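Local atomic coordinates of glycosyl hydrolases family 31 family protein (Aspergillus niger, PDB entry 6DRU), a protein that catalyses the release of alpha-xylose from the non-reducing terminal glucose of xyloglucan oligosaccharides, as a retaining-type family 31 glycoside hydrolase. Residues V180-K185 with G226-L231; S165-V170 with G197-G202; Q292-L297 with D331-A336. All coordinates share one frame; numbering follows the deposited sequence.

Contact 1 of 3, residues V180-K185 with G226-L231; sequences VFMSNK and GDYDTL
A Met-aromatic contact joins Met-182, near the end of strand 176-183, to Tyr-228 in the first turn of helix 228-239. Met-182 SD lies at the edge of the Tyr-228 ring, 5.4 Å from its centroid. Met-182 CE comes within 3.8 Å of Tyr-228 CD2. The methionine chain runs extended to SD and then bends at chi3 (-54°), which turns CE toward the tyrosine. Met-182 SD also rests 3.8 Å from Leu-231 CB, and Leu-231 CD1 reaches back toward CB and CG of the methionine. Tyr-228 continues past the strand end: its OH comes 3.3 Å from Asn-184 CB, and that hydroxyl is hydrogen-bonded to Glu-622. No hydrogen bond links the two segments; they meet by packing, chiefly of Met-182 on Tyr-228 and Leu-231. Each segment settles its own turn instead. Ser-183 OG accepts from Lys-185 N in an ST turn and also bonds Glu-147. Asp-227 is the N-cap of the helix, with OD1 taking both Thr-230 N (3.0 Å) and Thr-230 OG1 (2.6 Å) from the same face of its carboxylate. Beyond the segments, Met-182 also packs on Gln-232 and Ile-235, further along the same helix, and on Ala-507 of helix 492-508, while Tyr-618 of helix 618-621 touches Met-182 and meets the Tyr-228 ring edge-to-face.

Contact 2 of 3, residues S165-V170 with G197-G202; sequences SVIDMV and GRMEFG
Ile-167 and Met-199 form the hydrogen-bonded pair at the middle of this antiparallel ladder, each using both its N-H and its C=O on the other. Ile-167 N gives to Met-199 O at 2.7 Å, and Met-199 N returns the bond to Ile-167 O. At one end Phe-201 N donates to Ser-165 O; at the other, Met-169 N donates to Gly-197 O at 3.1 Å. Met-169 is the centre of an inverse gamma turn, whose Val-170 N to Asp-168 O bond is weak; Asp-168 O also accepts from Tyr-175 OH. Strand 166-168 is the outermost strand, within this chain, of a five-stranded antiparallel sheet. Strand 197-201 is its inner neighbour, and its other edge bonds strand 205-213 through Arg-198 with Thr-209 and Glu-200 with Arg-207. The face carrying Val-166, Asp-168, Arg-198 and Glu-200 looks toward a second subunit. There Arg-198 NH1 grips Glu-200 OE2 at 2.6 Å in a salt bridge close to the guanidinium plane; OE2 is met on its anti side, 35° out of the carboxylate plane. Val-166 CG1 packs beside Arg-198 CG. Asp-168 OD2 forms a salt bridge with Arg-205 NH2 of the second subunit. The other face is apolar: Met-199 bends at chi3 (-90°), which places its CE 3.6 Å from Ile-167 CG2 and 3.7 Å from Met-169 CG, the two methionine chains crossing at about a right angle. Ile-167 CD1 meets the Phe-201 ring at its edge, 4.0 Å from CE2, and Pro-177 and Pro-179 of strand 176-183 lie against this side.

Contact 3 of 3, residues Q292-L297 with D331-A336; sequences QGDWAL and DSVNYA
Asn-334 and Gly-293 meet where two successive beta-alpha loops of the TIM-barrel domain come together, one following strand 281-284 and the other strand 319-328, parallel neighbours in the barrel. Asn-334 CB lies 3.7 Å from Gly-293 O. CG stays beside that same oxygen, and at the tip Asn-334 ND2 donates to Gly-293 O at 2.8 Å, in the plane of the carbonyl. Asn-334 ND2 also comes 4.0 Å from Trp-295 CE3, with the amide and indole planes 27° apart. Gly-293 O in turn lies over one face of the Trp-295 ring, offset toward its rim. The indole NE1 bonds the O of Trp-325, a residue of the xylose pocket, so Trp-295 probably lies in the second shell of the xylose site. Asp-294 makes the other polar link. Asp-294 OD1 accepts from Val-333 N at 2.8 Å on the syn side and from Ser-332 OG at 2.9 Å on the anti side. With OD2 hydrogen-bonded to His-291 ND1 as well, three bonds hold the carboxylate. Ser-332 OG stands anti to the backbone N (chi1 178°), which puts it near Asp-294 OD1; it also accepts from Asn-334 N, a capping bond within the type I turn of Ser-332 to Tyr-335 that leads into helix 335-340. A water also bridges the segments: it accepts from Gln-292 N at 2.6 Å and donates to Asp-331 OD1 at 2.7 Å.

Contacts 1 and 2 are neighbours in the beta-rich part of the chain. They touch through Phe-181 and Phe-201, whose rings meet edge-to-face; their segments alternate along the chain. Contact 1 joins a strand to a helix by packing, including a Met-aromatic contact, without a hydrogen bond across it, whereas contact 2 is a strand pair held by backbone bonds, with one charged face turned to a second subunit. All three are buried; contact 3 is farthest from the chain centre, with exposed Asp-331 and Val-333 at it. Its centre is about 46 Å from that of contact 1 and 37 Å from that of contact 2, and it joins two barrel loops through side-chain hydrogen bonds and a water.

Contact 1 of 3, residues V180-K185 with G226-L231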
ATOM      1  N   VAL A 180      20.300  19.078   8.487  1.00 53.55           N
ATOM      2  CA  VAL A 180      21.505  19.388   9.249  1.00 55.79           C
ATOM      3  C   VAL A 180      21.283  20.760   9.870  1.00 55.51           C
ATOM      4  O   VAL A 180      21.178  21.759   9.147  1.00 60.76           O
ATOM      5  CB  VAL A 180      22.769  19.382   8.377  1.00 52.75           C
ATOM      6  CG1 VAL A 180      23.963  19.893   9.169  1.00 43.31           C
ATOM      7  CG2 VAL A 180      23.040  17.988   7.839  1.00 48.29           C
ATOM      8  N   PHE A 181      21.201  20.816  11.198  1.00 51.39           N
ATOM      9  CA  PHE A 181      20.904  22.074  11.865  1.00 57.99           C
ATOM     10  C   PHE A 181      21.749  22.229  13.119  1.00 57.91           C
ATOM     11  O   PHE A 181      22.197  21.245  13.714  1.00 55.05           O
ATOM     12  CB  PHE A 181      19.412  22.189  12.221  1.00 58.17           C
ATOM     13  CG  PHE A 181      18.977  21.304  13.361  1.00 55.74           C
ATOM     14  CD1 PHE A 181      18.972  21.780  14.665  1.00 55.91           C
ATOM     15  CD2 PHE A 181      18.540  20.013  13.126  1.00 55.08           C
ATOM     16  CE1 PHE A 181      18.560  20.975  15.713  1.00 51.99           C
ATOM     17  CE2 PHE A 181      18.123  19.206  14.169  1.00 56.83           C
ATOM     18  CZ  PHE A 181      18.136  19.688  15.465  1.00 49.21           C
ATOM     19  N   MET A 182      21.963  23.484  13.507  1.00 59.08           N
ATOM     20  CA  MET A 182      22.582  23.839  14.775  1.00 60.38           C
ATOM     21  C   MET A 182      21.531  24.441  15.697  1.00 56.91           C
ATOM     22  O   MET A 182      20.626  25.148  15.244  1.00 55.00           O
ATOM     23  CB  MET A 182      23.720  24.846  14.587  1.00 54.45           C
ATOM     24  CG  MET A 182      24.866  24.374  13.716  1.00 59.49           C
ATOM     25  SD  MET A 182      26.176  25.613  13.641  1.00 57.41           S
ATOM     26  CE  MET A 182      25.254  27.058  13.118  1.00 54.08           C
ATOM     27  N   SER A 183      21.655  24.156  16.987  1.00 52.91           N
ATOM     28  CA  SER A 183      20.810  24.751  18.008  1.00 61.59           C
ATOM     29  C   SER A 183      21.644  25.678  18.883  1.00 61.88           C
ATOM     30  O   SER A 183      22.833  25.438  19.111  1.00 62.06           O
ATOM     31  CB  SER A 183      20.141  23.677  18.869  1.00 57.97           C
ATOM     32  OG  SER A 183      19.392  24.260  19.920  1.00 61.21           O
ATOM     33  N   ASN A 184      21.011  26.746  19.369  1.00 63.73           N
ATOM     34  CA  ASN A 184      21.709  27.662  20.261  1.00 65.29           C
ATOM     35  C   ASN A 184      21.968  27.064  21.638  1.00 65.59           C
ATOM     36  O   ASN A 184      22.693  27.674  22.430  1.00 66.97           O
ATOM     37  CB  ASN A 184      20.932  28.975  20.392  1.00 52.50           C
ATOM     38  CG  ASN A 184      19.518  28.772  20.890  1.00 62.56           C
ATOM     39  OD1 ASN A 184      19.020  27.648  20.941  1.00 81.69           O
ATOM     40  ND2 ASN A 184      18.861  29.864  21.263  1.00 63.64           N
ATOM     41  N   LYS A 185      21.408  25.890  21.942  1.00 57.90           N
ATOM     42  CA  LYS A 185      21.757  25.196  23.174  1.00 53.33           C
ATOM     43  C   LYS A 185      23.170  24.632  23.147  1.00 65.42           C
ATOM     44  O   LYS A 185      23.660  24.184  24.189  1.00 74.44           O
ATOM     45  CB  LYS A 185      20.764  24.067  23.451  1.00 53.26           C
ATOM     46  CG  LYS A 185      19.456  24.531  24.059  1.00 66.33           C
ATOM     47  CD  LYS A 185      18.662  23.362  24.612  1.00 67.63           C
ATOM     48  CE  LYS A 185      17.355  23.831  25.227  1.00 77.06           C
ATOM     49  NZ  LYS A 185      16.386  22.716  25.398  1.00 80.00           N
ATOM     50  N   GLY A 226      27.530  29.443  22.387  1.00 64.96           N
ATOM     51  CA  GLY A 226      28.120  30.546  21.661  1.00 73.16           C
ATOM     52  C   GLY A 226      29.229  30.164  20.706  1.00 71.25           C
ATOM     53  O   GLY A 226      29.634  30.999  19.888  1.00 79.77           O
ATOM     54  N   ASP A 227      29.720  28.930  20.770  1.00 64.82           N
ATOM     55  CA  ASP A 227      30.874  28.505  19.983  1.00 78.30           C
ATOM     56  C   ASP A 227      30.394  27.728  18.756  1.00 69.94           C
ATOM     57  O   ASP A 227      30.497  26.503  18.663  1.00 68.82           O
ATOM     58  CB  ASP A 227      31.821  27.681  20.856  1.00 79.10           C
ATOM     59  CG  ASP A 227      33.143  27.392  20.180  1.00106.19           C
ATOM     60  OD1 ASP A 227      33.160  27.211  18.944  1.00104.00           O
ATOM     61  OD2 ASP A 227      34.169  27.345  20.892  1.00130.00           O
ATOM     62  N   TYR A 228      29.860  28.485  17.794  1.00 63.04           N
ATOM     63  CA  TYR A 228      29.321  27.889  16.578  1.00 54.50           C
ATOM     64  C   TYR A 228      30.402  27.480  15.590  1.00 63.50           C
ATOM     65  O   TYR A 228      30.159  26.600  14.757  1.00 60.51           O
ATOM     66  CB  TYR A 228      28.354  28.861  15.899  1.00 52.94           C
ATOM     67  CG  TYR A 228      27.119  29.154  16.715  1.00 57.21           C
ATOM     68  CD1 TYR A 228      27.080  30.230  17.593  1.00 58.20           C
ATOM     69  CD2 TYR A 228      25.993  28.347  16.616  1.00 56.79           C
ATOM     70  CE1 TYR A 228      25.952  30.497  18.346  1.00 59.75           C
ATOM     71  CE2 TYR A 228      24.861  28.606  17.364  1.00 61.58           C
ATOM     72  CZ  TYR A 228      24.846  29.682  18.229  1.00 62.74           C
ATOM     73  OH  TYR A 228      23.720  29.943  18.975  1.00 57.72           O
ATOM     74  N   ASP A 229      31.584  28.097  15.659  1.00 68.42           N
ATOM     75  CA  ASP A 229      32.668  27.709  14.766  1.00 67.43           C
ATOM     76  C   ASP A 229      33.102  26.272  15.018  1.00 69.04           C
ATOM     77  O   ASP A 229      33.525  25.577  14.087  1.00 66.59           O
ATOM     78  CB  ASP A 229      33.849  28.665  14.925  1.00 81.55           C
ATOM     79  CG  ASP A 229      33.553  30.050  14.383  1.00 93.30           C
ATOM     80  OD1 ASP A 229      32.824  30.145  13.371  1.00 92.93           O
ATOM     81  OD2 ASP A 229      34.043  31.041  14.967  1.00 99.14           O
ATOM     82  N   THR A 230      33.000  25.810  16.266  1.00 71.36           N
ATOM     83  CA  THR A 230      33.326  24.421  16.566  1.00 66.55           C
ATOM     84  C   THR A 230      32.255  23.480  16.032  1.00 64.80           C
ATOM     85  O   THR A 230      32.572  22.410  15.500  1.00 68.24           O
ATOM     86  CB  THR A 230      33.507  24.232  18.071  1.00 67.19           C
ATOM     87  OG1 THR A 230      34.585  25.057  18.528  1.00 79.53           O
ATOM     88  CG2 THR A 230      33.820  22.780  18.394  1.00 73.75           C
ATOM     89  N   LEU A 231      30.981  23.859  16.168  1.00 62.24           N
ATOM     90  CA  LEU A 231      29.900  23.052  15.608  1.00 59.62           C
ATOM     91  C   LEU A 231      30.104  22.825  14.115  1.00 66.88           C
ATOM     92  O   LEU A 231      29.981  21.696  13.625  1.00 70.77           O
ATOM     93  CB  LEU A 231      28.551  23.721  15.874  1.00 53.15           C
ATOM     94  CG  LEU A 231      27.980  23.588  17.284  1.00 56.04           C
ATOM     95  CD1 LEU A 231      26.673  24.354  17.402  1.00 57.83           C
ATOM     96  CD2 LEU A 231      27.771  22.124  17.633  1.00 52.79           C
TER

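Contact 2 of 3, residues S165-V170 with G197-G202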
ATOM      1  N   SER A 165       8.813  26.100  12.461  1.00 63.27           N
ATOM      2  CA  SER A 165       8.573  25.813  11.055  1.00 56.93           C
ATOM      3  C   SER A 165       8.584  24.310  10.810  1.00 64.99           C
ATOM      4  O   SER A 165       9.280  23.554  11.494  1.00 60.25           O
ATOM      5  CB  SER A 165       9.629  26.478  10.163  1.00 49.84           C
ATOM      6  OG  SER A 165       9.553  27.889  10.240  1.00 87.79           O
ATOM      7  N   VAL A 166       7.790  23.886   9.830  1.00 63.16           N
ATOM      8  CA  VAL A 166       7.825  22.527   9.306  1.00 52.58           C
ATOM      9  C   VAL A 166       8.458  22.576   7.926  1.00 57.45           C
ATOM     10  O   VAL A 166       8.028  23.354   7.067  1.00 60.27           O
ATOM     11  CB  VAL A 166       6.423  21.898   9.247  1.00 59.03           C
ATOM     12  CG1 VAL A 166       6.488  20.537   8.576  1.00 42.06           C
ATOM     13  CG2 VAL A 166       5.849  21.778  10.641  1.00 48.00           C
ATOM     14  N   ILE A 167       9.486  21.761   7.717  1.00 64.76           N
ATOM     15  CA  ILE A 167      10.234  21.742   6.465  1.00 65.52           C
ATOM     16  C   ILE A 167      10.046  20.372   5.828  1.00 62.70           C
ATOM     17  O   ILE A 167      10.566  19.368   6.331  1.00 61.68           O
ATOM     18  CB  ILE A 167      11.719  22.055   6.678  1.00 53.12           C
ATOM     19  CG1 ILE A 167      11.890  23.503   7.134  1.00 53.80           C
ATOM     20  CG2 ILE A 167      12.498  21.820   5.399  1.00 55.44           C
ATOM     21  CD1 ILE A 167      13.043  23.709   8.080  1.00 59.35           C
ATOM     22  N   ASP A 168       9.302  20.328   4.726  1.00 65.27           N
ATOM     23  CA  ASP A 168       9.143  19.091   3.979  1.00 69.56           C
ATOM     24  C   ASP A 168      10.432  18.761   3.237  1.00 63.35           C
ATOM     25  O   ASP A 168      11.076  19.640   2.659  1.00 66.03           O
ATOM     26  CB  ASP A 168       7.985  19.209   2.991  1.00 56.59           C
ATOM     27  CG  ASP A 168       6.717  19.726   3.638  1.00 78.02           C
ATOM     28  OD1 ASP A 168       6.305  19.157   4.671  1.00 82.11           O
ATOM     29  OD2 ASP A 168       6.139  20.706   3.120  1.00 82.77           O
ATOM     30  N   MET A 169      10.811  17.485   3.255  1.00 59.51           N
ATOM     31  CA  MET A 169      12.037  17.042   2.592  1.00 68.12           C
ATOM     32  C   MET A 169      11.721  16.525   1.189  1.00 63.27           C
ATOM     33  O   MET A 169      11.848  15.342   0.875  1.00 69.52           O
ATOM     34  CB  MET A 169      12.746  15.991   3.437  1.00 60.23           C
ATOM     35  CG  MET A 169      13.415  16.563   4.672  1.00 55.46           C
ATOM     36  SD  MET A 169      14.592  15.413   5.397  1.00 75.53           S
ATOM     37  CE  MET A 169      13.544  14.563   6.570  1.00 60.67           C
ATOM     38  N   VAL A 170      11.302  17.458   0.337  1.00 60.86           N
ATOM     39  CA  VAL A 170      11.054  17.192  -1.076  1.00 63.14           C
ATOM     40  C   VAL A 170      11.636  18.355  -1.868  1.00 60.90           C
ATOM     41  O   VAL A 170      11.314  19.518  -1.603  1.00 64.06           O
ATOM     42  CB  VAL A 170       9.555  16.992  -1.382  1.00 44.17           C
ATOM     43  CG1 VAL A 170       8.714  18.068  -0.720  1.00 59.51           C
ATOM     44  CG2 VAL A 170       9.318  16.971  -2.884  1.00 63.41           C
ATOM     45  N   GLY A 197      10.743  13.080   3.543  1.00 67.67           N
ATOM     46  CA  GLY A 197      10.037  13.107   4.806  1.00 55.29           C
ATOM     47  C   GLY A 197       9.638  14.486   5.282  1.00 56.96           C
ATOM     48  O   GLY A 197       9.029  15.262   4.541  1.00 61.80           O
ATOM     49  N   ARG A 198       9.989  14.803   6.525  1.00 60.08           N
ATOM     50  CA  ARG A 198       9.422  15.962   7.193  1.00 51.20           C
ATOM     51  C   ARG A 198      10.343  16.387   8.326  1.00 57.51           C
ATOM     52  O   ARG A 198      10.903  15.543   9.030  1.00 52.72           O
ATOM     53  CB  ARG A 198       8.028  15.630   7.731  1.00 51.16           C
ATOM     54  CG  ARG A 198       7.189  16.809   8.166  1.00 59.61           C
ATOM     55  CD  ARG A 198       6.071  16.320   9.072  1.00 53.42           C
ATOM     56  NE  ARG A 198       5.484  15.075   8.580  1.00 61.60           N
ATOM     57  CZ  ARG A 198       4.913  14.159   9.354  1.00 61.49           C
ATOM     58  NH1 ARG A 198       4.854  14.340  10.666  1.00 65.97           N
ATOM     59  NH2 ARG A 198       4.408  13.057   8.819  1.00 63.25           N
ATOM     60  N   MET A 199      10.489  17.697   8.492  1.00 63.66           N
ATOM     61  CA  MET A 199      11.204  18.286   9.617  1.00 55.93           C
ATOM     62  C   MET A 199      10.216  19.121  10.418  1.00 57.23           C
ATOM     63  O   MET A 199       9.672  20.101   9.900  1.00 67.69           O
ATOM     64  CB  MET A 199      12.375  19.149   9.140  1.00 58.00           C
ATOM     65  CG  MET A 199      13.675  18.396   8.928  1.00 60.19           C
ATOM     66  SD  MET A 199      15.021  19.480   8.396  1.00 63.03           S
ATOM     67  CE  MET A 199      14.847  19.427   6.615  1.00 53.80           C
ATOM     68  N   GLU A 200       9.980  18.734  11.669  1.00 51.20           N
ATOM     69  CA  GLU A 200       9.080  19.459  12.563  1.00 52.73           C
ATOM     70  C   GLU A 200       9.902  20.098  13.674  1.00 55.30           C
ATOM     71  O   GLU A 200      10.388  19.401  14.571  1.00 57.49           O
ATOM     72  CB  GLU A 200       8.018  18.537  13.154  1.00 52.88           C
ATOM     73  CG  GLU A 200       7.069  17.925  12.153  1.00 48.18           C
ATOM     74  CD  GLU A 200       6.010  17.074  12.825  1.00 68.23           C
ATOM     75  OE1 GLU A 200       5.993  17.024  14.075  1.00 80.22           O
ATOM     76  OE2 GLU A 200       5.200  16.450  12.108  1.00 74.79           O
ATOM     77  N   PHE A 201      10.041  21.418  13.626  1.00 51.47           N
ATOM     78  CA  PHE A 201      10.714  22.157  14.692  1.00 53.97           C
ATOM     79  C   PHE A 201       9.667  22.860  15.555  1.00 56.12           C
ATOM     80  O   PHE A 201       9.535  24.084  15.574  1.00 60.32           O
ATOM     81  CB  PHE A 201      11.725  23.133  14.103  1.00 45.30           C
ATOM     82  CG  PHE A 201      12.883  22.460  13.432  1.00 53.03           C
ATOM     83  CD1 PHE A 201      13.870  21.844  14.183  1.00 53.84           C
ATOM     84  CD2 PHE A 201      12.982  22.433  12.051  1.00 58.72           C
ATOM     85  CE1 PHE A 201      14.939  21.216  13.569  1.00 53.64           C
ATOM     86  CE2 PHE A 201      14.047  21.808  11.431  1.00 54.20           C
ATOM     87  CZ  PHE A 201      15.029  21.200  12.192  1.00 50.42           C
ATOM     88  N   GLY A 202       8.913  22.037  16.285  1.00 58.74           N
ATOM     89  CA  GLY A 202       7.821  22.531  17.093  1.00 51.58           C
ATOM     90  C   GLY A 202       8.277  23.162  18.393  1.00 67.26           C
ATOM     91  O   GLY A 202       9.454  23.142  18.758  1.00 63.77           O
TER

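Contact 3 of 3, residues Q292-L297 with D331-A336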
ATOM      1  N   GLN A 292      16.956  16.773 -26.074  1.00 54.10           N
ATOM      2  CA  GLN A 292      17.117  16.509 -24.647  1.00 50.42           C
ATOM      3  C   GLN A 292      17.741  15.131 -24.463  1.00 60.17           C
ATOM      4  O   GLN A 292      17.125  14.113 -24.796  1.00 66.05           O
ATOM      5  CB  GLN A 292      15.771  16.590 -23.935  1.00 41.53           C
ATOM      6  CG  GLN A 292      15.192  17.984 -23.832  1.00 53.61           C
ATOM      7  CD  GLN A 292      13.868  17.998 -23.096  1.00 63.27           C
ATOM      8  OE1 GLN A 292      13.827  17.984 -21.867  1.00 67.72           O
ATOM      9  NE2 GLN A 292      12.775  18.018 -23.850  1.00 67.11           N
ATOM     10  N   GLY A 293      18.957  15.092 -23.931  1.00 55.62           N
ATOM     11  CA  GLY A 293      19.691  13.857 -23.760  1.00 46.38           C
ATOM     12  C   GLY A 293      20.879  13.716 -24.684  1.00 56.00           C
ATOM     13  O   GLY A 293      21.675  12.785 -24.504  1.00 55.15           O
ATOM     14  N   ASP A 294      21.017  14.600 -25.674  1.00 59.54           N
ATOM     15  CA  ASP A 294      22.183  14.555 -26.551  1.00 64.46           C
ATOM     16  C   ASP A 294      23.453  14.935 -25.800  1.00 65.89           C
ATOM     17  O   ASP A 294      24.525  14.376 -26.062  1.00 64.68           O
ATOM     18  CB  ASP A 294      21.970  15.476 -27.753  1.00 62.62           C
ATOM     19  CG  ASP A 294      21.051  14.870 -28.797  1.00 64.24           C
ATOM     20  OD1 ASP A 294      20.564  13.740 -28.581  1.00 62.63           O
ATOM     21  OD2 ASP A 294      20.815  15.523 -29.836  1.00 64.89           O
ATOM     22  N   TRP A 295      23.350  15.879 -24.866  1.00 65.21           N
ATOM     23  CA  TRP A 295      24.474  16.320 -24.044  1.00 61.98           C
ATOM     24  C   TRP A 295      25.650  16.751 -24.919  1.00 61.78           C
ATOM     25  O   TRP A 295      26.771  16.250 -24.814  1.00 60.36           O
ATOM     26  CB  TRP A 295      24.868  15.231 -23.045  1.00 53.57           C
ATOM     27  CG  TRP A 295      23.790  14.998 -22.036  1.00 59.66           C
ATOM     28  CD1 TRP A 295      23.033  15.952 -21.419  1.00 59.32           C
ATOM     29  CD2 TRP A 295      23.314  13.737 -21.557  1.00 57.68           C
ATOM     30  NE1 TRP A 295      22.131  15.364 -20.569  1.00 62.40           N
ATOM     31  CE2 TRP A 295      22.281  14.003 -20.636  1.00 56.61           C
ATOM     32  CE3 TRP A 295      23.668  12.408 -21.808  1.00 52.67           C
ATOM     33  CZ2 TRP A 295      21.599  12.991 -19.968  1.00 47.26           C
ATOM     34  CZ3 TRP A 295      22.988  11.406 -21.142  1.00 51.68           C
ATOM     35  CH2 TRP A 295      21.966  11.703 -20.234  1.00 48.95           C
ATOM     36  N   ALA A 296      25.353  17.705 -25.797  1.00 64.22           N
ATOM     37  CA  ALA A 296      26.305  18.290 -26.726  1.00 57.11           C
ATOM     38  C   ALA A 296      25.666  19.525 -27.338  1.00 56.48           C
ATOM     39  O   ALA A 296      24.444  19.585 -27.506  1.00 62.18           O
ATOM     40  CB  ALA A 296      26.708  17.299 -27.825  1.00 53.89           C
ATOM     41  N   LEU A 297      26.499  20.507 -27.663  1.00 55.21           N
ATOM     42  CA  LEU A 297      26.000  21.719 -28.292  1.00 63.90           C
ATOM     43  C   LEU A 297      25.518  21.420 -29.705  1.00 61.16           C
ATOM     44  O   LEU A 297      26.149  20.663 -30.447  1.00 53.16           O
ATOM     45  CB  LEU A 297      27.088  22.791 -28.313  1.00 56.95           C
ATOM     46  CG  LEU A 297      27.535  23.273 -26.932  1.00 59.32           C
ATOM     47  CD1 LEU A 297      28.781  24.141 -27.030  1.00 64.16           C
ATOM     48  CD2 LEU A 297      26.408  24.022 -26.242  1.00 56.19           C
ATOM     49  N   ASP A 331      13.688  11.687 -29.015  1.00 60.14           N
ATOM     50  CA  ASP A 331      14.434  12.136 -30.186  1.00 51.07           C
ATOM     51  C   ASP A 331      15.939  12.167 -29.953  1.00 51.98           C
ATOM     52  O   ASP A 331      16.689  12.387 -30.910  1.00 58.44           O
ATOM     53  CB  ASP A 331      13.950  13.518 -30.633  1.00 58.99           C
ATOM     54  CG  ASP A 331      13.778  14.487 -29.476  1.00 84.84           C
ATOM     55  OD1 ASP A 331      14.590  14.443 -28.528  1.00113.30           O
ATOM     56  OD2 ASP A 331      12.837  15.306 -29.527  1.00 95.52           O
ATOM     57  N   SER A 332      16.396  11.948 -28.723  1.00 51.17           N
ATOM     58  CA  SER A 332      17.819  12.010 -28.431  1.00 54.18           C
ATOM     59  C   SER A 332      18.567  10.877 -29.124  1.00 53.20           C
ATOM     60  O   SER A 332      18.062   9.759 -29.264  1.00 62.30           O
ATOM     61  CB  SER A 332      18.062  11.940 -26.927  1.00 51.28           C
ATOM     62  OG  SER A 332      19.449  11.956 -26.643  1.00 60.86           O
ATOM     63  N   VAL A 333      19.797  11.175 -29.550  1.00 55.27           N
ATOM     64  CA  VAL A 333      20.659  10.153 -30.128  1.00 51.19           C
ATOM     65  C   VAL A 333      21.082   9.122 -29.091  1.00 58.31           C
ATOM     66  O   VAL A 333      21.494   8.014 -29.455  1.00 75.30           O
ATOM     67  CB  VAL A 333      21.892  10.802 -30.785  1.00 42.04           C
ATOM     68  CG1 VAL A 333      21.461  11.910 -31.727  1.00 52.71           C
ATOM     69  CG2 VAL A 333      22.844  11.337 -29.724  1.00 50.73           C
ATOM     70  N   ASN A 334      20.986   9.454 -27.806  1.00 45.36           N
ATOM     71  CA  ASN A 334      21.342   8.540 -26.732  1.00 62.07           C
ATOM     72  C   ASN A 334      20.138   7.827 -26.132  1.00 61.03           C
ATOM     73  O   ASN A 334      20.313   7.019 -25.214  1.00 62.46           O
ATOM     74  CB  ASN A 334      22.094   9.294 -25.628  1.00 58.31           C
ATOM     75  CG  ASN A 334      23.357   9.963 -26.132  1.00 59.44           C
ATOM     76  OD1 ASN A 334      24.091   9.404 -26.947  1.00 58.41           O
ATOM     77  ND2 ASN A 334      23.617  11.172 -25.649  1.00 62.30           N
ATOM     78  N   TYR A 335      18.927   8.099 -26.627  1.00 52.62           N
ATOM     79  CA  TYR A 335      17.730   7.557 -25.989  1.00 61.32           C
ATOM     80  C   TYR A 335      17.713   6.033 -26.014  1.00 68.98           C
ATOM     81  O   TYR A 335      17.386   5.394 -25.007  1.00 73.08           O
ATOM     82  CB  TYR A 335      16.473   8.108 -26.656  1.00 58.57           C
ATOM     83  CG  TYR A 335      15.207   7.444 -26.164  1.00 59.05           C
ATOM     84  CD1 TYR A 335      14.812   7.559 -24.837  1.00 62.18           C
ATOM     85  CD2 TYR A 335      14.411   6.697 -27.020  1.00 63.42           C
ATOM     86  CE1 TYR A 335      13.657   6.951 -24.379  1.00 62.35           C
ATOM     87  CE2 TYR A 335      13.252   6.085 -26.571  1.00 51.91           C
ATOM     88  CZ  TYR A 335      12.882   6.216 -25.250  1.00 61.67           C
ATOM     89  OH  TYR A 335      11.732   5.613 -24.795  1.00 55.61           O
ATOM     90  N   ALA A 336      18.055   5.431 -27.155  1.00 64.93           N
ATOM     91  CA  ALA A 336      18.014   3.975 -27.255  1.00 49.75           C
ATOM     92  C   ALA A 336      19.029   3.324 -26.323  1.00 52.18           C
ATOM     93  O   ALA A 336      18.714   2.344 -25.639  1.00 53.35           O
ATOM     94  CB  ALA A 336      18.256   3.543 -28.701  1.00 47.16           C
TER
HETATM   95  O   HOH W   1      14.647  16.842 -27.316  1.00 65.52           O